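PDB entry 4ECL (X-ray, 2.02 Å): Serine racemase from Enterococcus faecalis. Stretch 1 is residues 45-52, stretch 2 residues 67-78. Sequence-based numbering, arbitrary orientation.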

ATOM      1  N   GLY A  45       5.245  10.751  -4.524  1.00 21.41           N
ATOM      2  CA  GLY A  45       4.735  11.924  -3.838  1.00 21.16           C
ATOM      3  C   GLY A  45       4.136  12.901  -4.830  1.00 22.82           C
ATOM      4  O   GLY A  45       4.855  13.571  -5.563  1.00 20.21           O
HETATM    5  N   MSE A  46       2.811  12.994  -4.851  1.00 21.57           N
HETATM    6  CA  MSE A  46       2.146  13.824  -5.842  1.00 20.80           C
HETATM    7  C   MSE A  46       2.421  15.307  -5.634  1.00 20.42           C
HETATM    8  O   MSE A  46       2.591  16.049  -6.602  1.00 18.80           O
ATOM      9  N   TYR A  47       2.480  15.737  -4.379  1.00 21.37           N
ATOM     10  CA  TYR A  47       2.731  17.146  -4.086  1.00 26.61           C
ATOM     11  C   TYR A  47       4.130  17.547  -4.547  1.00 30.54           C
ATOM     12  O   TYR A  47       4.313  18.539  -5.258  1.00 31.07           O
ATOM     13  N   GLU A  48       5.109  16.747  -4.151  1.00 30.63           N
ATOM     14  CA  GLU A  48       6.497  17.040  -4.457  1.00 29.21           C
ATOM     15  C   GLU A  48       6.716  17.036  -5.959  1.00 29.25           C
ATOM     16  O   GLU A  48       7.266  17.982  -6.511  1.00 30.33           O
ATOM     17  N   VAL A  49       6.261  15.981  -6.620  1.00 23.35           N
ATOM     18  CA  VAL A  49       6.553  15.808  -8.030  1.00 19.25           C
ATOM     19  C   VAL A  49       5.853  16.826  -8.924  1.00 24.84           C
ATOM     20  O   VAL A  49       6.489  17.474  -9.759  1.00 21.98           O
ATOM     21  N   THR A  50       4.548  16.980  -8.738  1.00 24.74           N
ATOM     22  CA  THR A  50       3.752  17.817  -9.627  1.00 27.89           C
ATOM     23  C   THR A  50       4.097  19.305  -9.535  1.00 29.67           C
ATOM     24  O   THR A  50       4.173  19.989 -10.560  1.00 31.54           O
ATOM     25  N   THR A  51       4.320  19.816  -8.328  1.00 26.92           N
ATOM     26  CA  THR A  51       4.725  21.217  -8.207  1.00 25.97           C
ATOM     27  C   THR A  51       6.058  21.464  -8.934  1.00 24.50           C
ATOM     28  O   THR A  51       6.231  22.480  -9.620  1.00 21.31           O
ATOM     29  N   TYR A  52       6.989  20.518  -8.808  1.00 20.64           N
ATOM     30  CA  TYR A  52       8.275  20.649  -9.484  1.00 20.30           C
ATOM     31  C   TYR A  52       8.118  20.543 -11.011  1.00 21.78           C
ATOM     32  O   TYR A  52       8.739  21.302 -11.763  1.00 23.61           O
ATOM     33  N   ASP A  67     -10.631  13.356  -7.139  1.00 28.69           N
ATOM     34  CA  ASP A  67     -10.038  13.739  -5.851  1.00 27.48           C
ATOM     35  C   ASP A  67      -8.534  14.005  -5.962  1.00 23.18           C
ATOM     36  O   ASP A  67      -7.996  14.889  -5.294  1.00 25.70           O
ATOM     37  N   GLU A  68      -7.859  13.244  -6.810  1.00 22.85           N
ATOM     38  CA  GLU A  68      -6.481  13.567  -7.154  1.00 25.50           C
ATOM     39  C   GLU A  68      -6.395  14.915  -7.855  1.00 24.64           C
ATOM     40  O   GLU A  68      -5.541  15.730  -7.527  1.00 25.65           O
ATOM     41  N   GLY A  69      -7.290  15.150  -8.809  1.00 25.86           N
ATOM     42  CA  GLY A  69      -7.321  16.411  -9.537  1.00 23.89           C
ATOM     43  C   GLY A  69      -7.556  17.625  -8.646  1.00 24.19           C
ATOM     44  O   GLY A  69      -6.882  18.651  -8.775  1.00 22.96           O
ATOM     45  N   ILE A  70      -8.523  17.512  -7.740  1.00 19.21           N
ATOM     46  CA  ILE A  70      -8.810  18.577  -6.794  1.00 24.82           C
ATOM     47  C   ILE A  70      -7.589  18.840  -5.881  1.00 27.84           C
ATOM     48  O   ILE A  70      -7.240  19.996  -5.608  1.00 26.24           O
ATOM     49  N   ARG A  71      -6.931  17.770  -5.433  1.00 24.29           N
ATOM     50  CA  ARG A  71      -5.709  17.917  -4.634  1.00 28.37           C
ATOM     51  C   ARG A  71      -4.633  18.716  -5.367  1.00 28.23           C
ATOM     52  O   ARG A  71      -3.992  19.582  -4.773  1.00 22.39           O
ATOM     53  N   LEU A  72      -4.460  18.446  -6.662  1.00 26.49           N
ATOM     54  CA  LEU A  72      -3.485  19.180  -7.465  1.00 20.54           C
ATOM     55  C   LEU A  72      -3.787  20.663  -7.460  1.00 23.45           C
ATOM     56  O   LEU A  72      -2.887  21.483  -7.278  1.00 30.34           O
ATOM     57  N   ARG A  73      -5.056  21.001  -7.647  1.00 24.19           N
ATOM     58  CA  ARG A  73      -5.500  22.392  -7.616  1.00 29.07           C
ATOM     59  C   ARG A  73      -5.181  23.038  -6.271  1.00 33.01           C
ATOM     60  O   ARG A  73      -4.804  24.209  -6.206  1.00 31.36           O
ATOM     61  N   LYS A  74      -5.342  22.269  -5.197  1.00 33.13           N
ATOM     62  CA  LYS A  74      -5.035  22.767  -3.863  1.00 32.66           C
ATOM     63  C   LYS A  74      -3.532  22.911  -3.660  1.00 37.14           C
ATOM     64  O   LYS A  74      -3.092  23.702  -2.831  1.00 39.74           O
ATOM     65  N   TYR A  75      -2.741  22.145  -4.408  1.00 37.07           N
ATOM     66  CA  TYR A  75      -1.281  22.280  -4.337  1.00 33.06           C
ATOM     67  C   TYR A  75      -0.799  23.499  -5.120  1.00 31.60           C
ATOM     68  O   TYR A  75       0.384  23.813  -5.118  1.00 36.56           O
ATOM     69  N   GLY A  76      -1.718  24.172  -5.805  1.00 36.11           N
ATOM     70  CA  GLY A  76      -1.370  25.332  -6.609  1.00 37.24           C
ATOM     71  C   GLY A  76      -1.125  25.025  -8.078  1.00 33.42           C
ATOM     72  O   GLY A  76      -0.629  25.879  -8.817  1.00 25.91           O
ATOM     73  N   ILE A  77      -1.474  23.814  -8.508  1.00 30.50           N
ATOM     74  CA  ILE A  77      -1.287  23.439  -9.903  1.00 32.66           C
ATOM     75  C   ILE A  77      -2.286  24.202 -10.769  1.00 29.76           C
ATOM     76  O   ILE A  77      -3.482  24.186 -10.510  1.00 32.87           O
ATOM     77  N   SER A  78      -1.785  24.894 -11.780  1.00 31.16           N
ATOM     78  CA  SER A  78      -2.638  25.753 -12.591  1.00 36.16           C
ATOM     79  C   SER A  78      -2.801  25.216 -14.005  1.00 35.25           C
ATOM     80  O   SER A  78      -3.675  25.670 -14.748  1.00 35.35           O
TER

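Helices that cross at a steep angle meet over a short patch, and the rotamers there decide what each side chain can reach. In the serine racemase of Enterococcus faecalis, helix 46-52 and the helix of the second stretch cross at -63°, their axes no closer than 10.4 Å, and no hydrogen bond joins the two stretches; the contact is made by packing.

Met46, a selenomethionine, covers the gap. Its CA-to-CB bond points toward the second stretch, and t settings at chi1 and chi2 extend the chain before an m turn at chi3 places the methyl. SE lies 3.6 Å from Leu72 CD2, while CE rests 3.7 Å from Glu68 CG, touching the aliphatic part of that acid.

The aromatic pair works differently. The CA-to-CB bond of Tyr47 points sideways to the second stretch, but chi1 t brings its ring edge to the face of Tyr75, which points in with chi1 m. The ring planes stand at 72° with centroids 4.7 Å apart, and Tyr47 CD1 approaches Tyr75 CG to 3.2 Å. Tyr47 CB also sits over that face, 3.9 Å from the centroid of the Tyr75 ring, a CH-pi contact. The far end of Tyr75 is engaged within its own stretch: Arg71 NE gives a weak hydrogen bond to Tyr75 OH at 3.4 Å.

The threonines show how a polar side chain can serve an apolar contact. In the m rotamer Thr50 OG1 donates to Met46 O (2.9 Å), and Thr50 CG2 meets Ile77 CD1 at 3.5 Å. Thr51 adopts p, with OG1 donating to Tyr47 O at 2.8 Å and Thr51 CG2 lying 4.3 Å from Tyr75 CB. Each hydroxyl is thus satisfied by its own helix. Ile77, m at both chi angles, follows the Schellman turn at Gly76, whose positive phi suits glycine.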

HETATM    1  CB  MSE A  46       0.634  13.558  -5.883  1.00 24.03           C
HETATM    2  CG  MSE A  46       0.023  13.884  -7.245  1.00 17.09           C
HETATM    3 SE   MSE A  46      -1.895  13.631  -7.321  0.70 35.16          SE
HETATM    4  CE  MSE A  46      -1.982  11.751  -6.822  1.00 55.70           C
ATOM      5  CB  TYR A  47       2.565  17.430  -2.590  1.00 32.65           C
ATOM      6  CG  TYR A  47       2.884  18.863  -2.212  1.00 40.93           C
ATOM      7  CD1 TYR A  47       2.076  19.903  -2.640  1.00 40.43           C
ATOM      8  CD2 TYR A  47       3.989  19.174  -1.429  1.00 49.36           C
ATOM      9  CE1 TYR A  47       2.351  21.214  -2.307  1.00 48.24           C
ATOM     10  CE2 TYR A  47       4.277  20.490  -1.089  1.00 54.16           C
ATOM     11  CZ  TYR A  47       3.452  21.507  -1.534  1.00 55.44           C
ATOM     12  OH  TYR A  47       3.717  22.821  -1.210  1.00 58.02           O
ATOM     13  CB  GLU A  48       7.427  16.032  -3.772  1.00 30.86           C
ATOM     14  CG  GLU A  48       7.517  16.196  -2.250  1.00 41.15           C
ATOM     15  CD  GLU A  48       6.341  15.567  -1.491  1.00 49.92           C
ATOM     16  OE1 GLU A  48       5.547  14.808  -2.096  1.00 47.39           O
ATOM     17  OE2 GLU A  48       6.213  15.837  -0.277  1.00 55.26           O
ATOM     18  CB  VAL A  49       6.237  14.383  -8.489  1.00 20.74           C
ATOM     19  CG1 VAL A  49       6.200  14.302 -10.017  1.00 25.28           C
ATOM     20  CG2 VAL A  49       7.255  13.433  -7.918  1.00 24.51           C
ATOM     21  CB  THR A  50       2.231  17.596  -9.427  1.00 33.18           C
ATOM     22  OG1 THR A  50       1.946  16.190  -9.385  1.00 31.43           O
ATOM     23  CG2 THR A  50       1.457  18.201 -10.575  1.00 34.03           C
ATOM     24  CB  THR A  51       4.826  21.670  -6.739  1.00 27.75           C
ATOM     25  OG1 THR A  51       5.735  20.816  -6.048  1.00 23.74           O
ATOM     26  CG2 THR A  51       3.463  21.594  -6.061  1.00 25.69           C
ATOM     27  CB  TYR A  52       9.293  19.620  -8.965  1.00 17.85           C
ATOM     28  CG  TYR A  52      10.695  19.845  -9.498  1.00 28.42           C
ATOM     29  CD1 TYR A  52      11.502  20.845  -8.969  1.00 27.23           C
ATOM     30  CD2 TYR A  52      11.208  19.070 -10.540  1.00 30.45           C
ATOM     31  CE1 TYR A  52      12.775  21.063  -9.451  1.00 34.27           C
ATOM     32  CE2 TYR A  52      12.489  19.286 -11.030  1.00 30.50           C
ATOM     33  CZ  TYR A  52      13.264  20.284 -10.479  1.00 36.07           C
ATOM     34  OH  TYR A  52      14.538  20.515 -10.946  1.00 42.66           O
ATOM     35  CB  ASP A  67     -10.353  12.702  -4.782  1.00 32.26           C
ATOM     36  CG  ASP A  67     -11.845  12.514  -4.599  1.00 38.20           C
ATOM     37  OD1 ASP A  67     -12.454  13.316  -3.865  1.00 34.25           O
ATOM     38  OD2 ASP A  67     -12.406  11.594  -5.228  1.00 40.82           O
ATOM     39  CB  GLU A  68      -5.877  12.471  -8.020  1.00 23.01           C
ATOM     40  CG  GLU A  68      -5.591  11.215  -7.226  1.00 26.57           C
ATOM     41  CD  GLU A  68      -5.074  10.104  -8.095  1.00 29.79           C
ATOM     42  OE1 GLU A  68      -5.253  10.199  -9.324  1.00 32.54           O
ATOM     43  OE2 GLU A  68      -4.490   9.141  -7.559  1.00 29.49           O
ATOM     44  CB  ILE A  70     -10.064  18.228  -5.961  1.00 27.26           C
ATOM     45  CG1 ILE A  70     -11.307  18.271  -6.843  1.00 28.19           C
ATOM     46  CG2 ILE A  70     -10.251  19.188  -4.806  1.00 27.65           C
ATOM     47  CD1 ILE A  70     -12.578  17.937  -6.075  1.00 31.15           C
ATOM     48  CB  ARG A  71      -5.163  16.558  -4.202  1.00 26.86           C
ATOM     49  CG  ARG A  71      -5.854  16.012  -2.957  1.00 36.13           C
ATOM     50  CD  ARG A  71      -5.517  14.553  -2.735  1.00 37.45           C
ATOM     51  NE  ARG A  71      -4.098  14.363  -2.477  1.00 37.31           N
ATOM     52  CZ  ARG A  71      -3.416  13.278  -2.830  1.00 41.98           C
ATOM     53  NH1 ARG A  71      -4.025  12.286  -3.474  1.00 40.32           N
ATOM     54  NH2 ARG A  71      -2.123  13.191  -2.551  1.00 43.96           N
ATOM     55  CB  LEU A  72      -3.442  18.663  -8.896  1.00 19.09           C
ATOM     56  CG  LEU A  72      -2.933  17.232  -9.032  1.00 18.09           C
ATOM     57  CD1 LEU A  72      -2.686  16.931 -10.496  1.00 17.21           C
ATOM     58  CD2 LEU A  72      -1.644  17.113  -8.232  1.00 28.45           C
ATOM     59  CB  ARG A  73      -7.007  22.489  -7.897  1.00 26.97           C
ATOM     60  CG  ARG A  73      -7.420  22.177  -9.344  1.00 28.64           C
ATOM     61  CD  ARG A  73      -6.697  23.088 -10.332  1.00 29.35           C
ATOM     62  NE  ARG A  73      -7.194  22.931 -11.701  1.00 32.73           N
ATOM     63  CZ  ARG A  73      -6.444  23.050 -12.792  1.00 35.55           C
ATOM     64  NH1 ARG A  73      -5.150  23.320 -12.679  1.00 30.76           N
ATOM     65  NH2 ARG A  73      -6.986  22.891 -13.997  1.00 34.05           N
ATOM     66  CB  LYS A  74      -5.633  21.857  -2.787  1.00 32.12           C
ATOM     67  CG  LYS A  74      -7.157  21.914  -2.703  1.00 35.46           C
ATOM     68  CD  LYS A  74      -7.724  20.752  -1.894  1.00 43.18           C
ATOM     69  CE  LYS A  74      -9.261  20.818  -1.818  1.00 49.48           C
ATOM     70  NZ  LYS A  74      -9.872  19.619  -1.155  1.00 50.14           N
ATOM     71  CB  TYR A  75      -0.581  21.028  -4.876  1.00 27.34           C
ATOM     72  CG  TYR A  75      -0.820  19.779  -4.061  1.00 29.38           C
ATOM     73  CD1 TYR A  75      -1.214  19.855  -2.726  1.00 33.37           C
ATOM     74  CD2 TYR A  75      -0.638  18.520  -4.623  1.00 27.30           C
ATOM     75  CE1 TYR A  75      -1.424  18.708  -1.976  1.00 35.67           C
ATOM     76  CE2 TYR A  75      -0.852  17.369  -3.885  1.00 30.69           C
ATOM     77  CZ  TYR A  75      -1.243  17.470  -2.563  1.00 36.97           C
ATOM     78  OH  TYR A  75      -1.452  16.322  -1.832  1.00 40.38           O
ATOM     79  CB  ILE A  77      -1.431  21.925 -10.119  1.00 29.68           C
ATOM     80  CG1 ILE A  77      -0.343  21.183  -9.344  1.00 29.32           C
ATOM     81  CG2 ILE A  77      -1.308  21.590 -11.589  1.00 26.00           C
ATOM     82  CD1 ILE A  77       1.065  21.619  -9.737  1.00 28.70           C
ATOM     83  CB  SER A  78      -2.059  27.163 -12.650  1.00 38.81           C
ATOM     84  OG  SER A  78      -0.860  27.157 -13.401  1.00 43.29           O
TER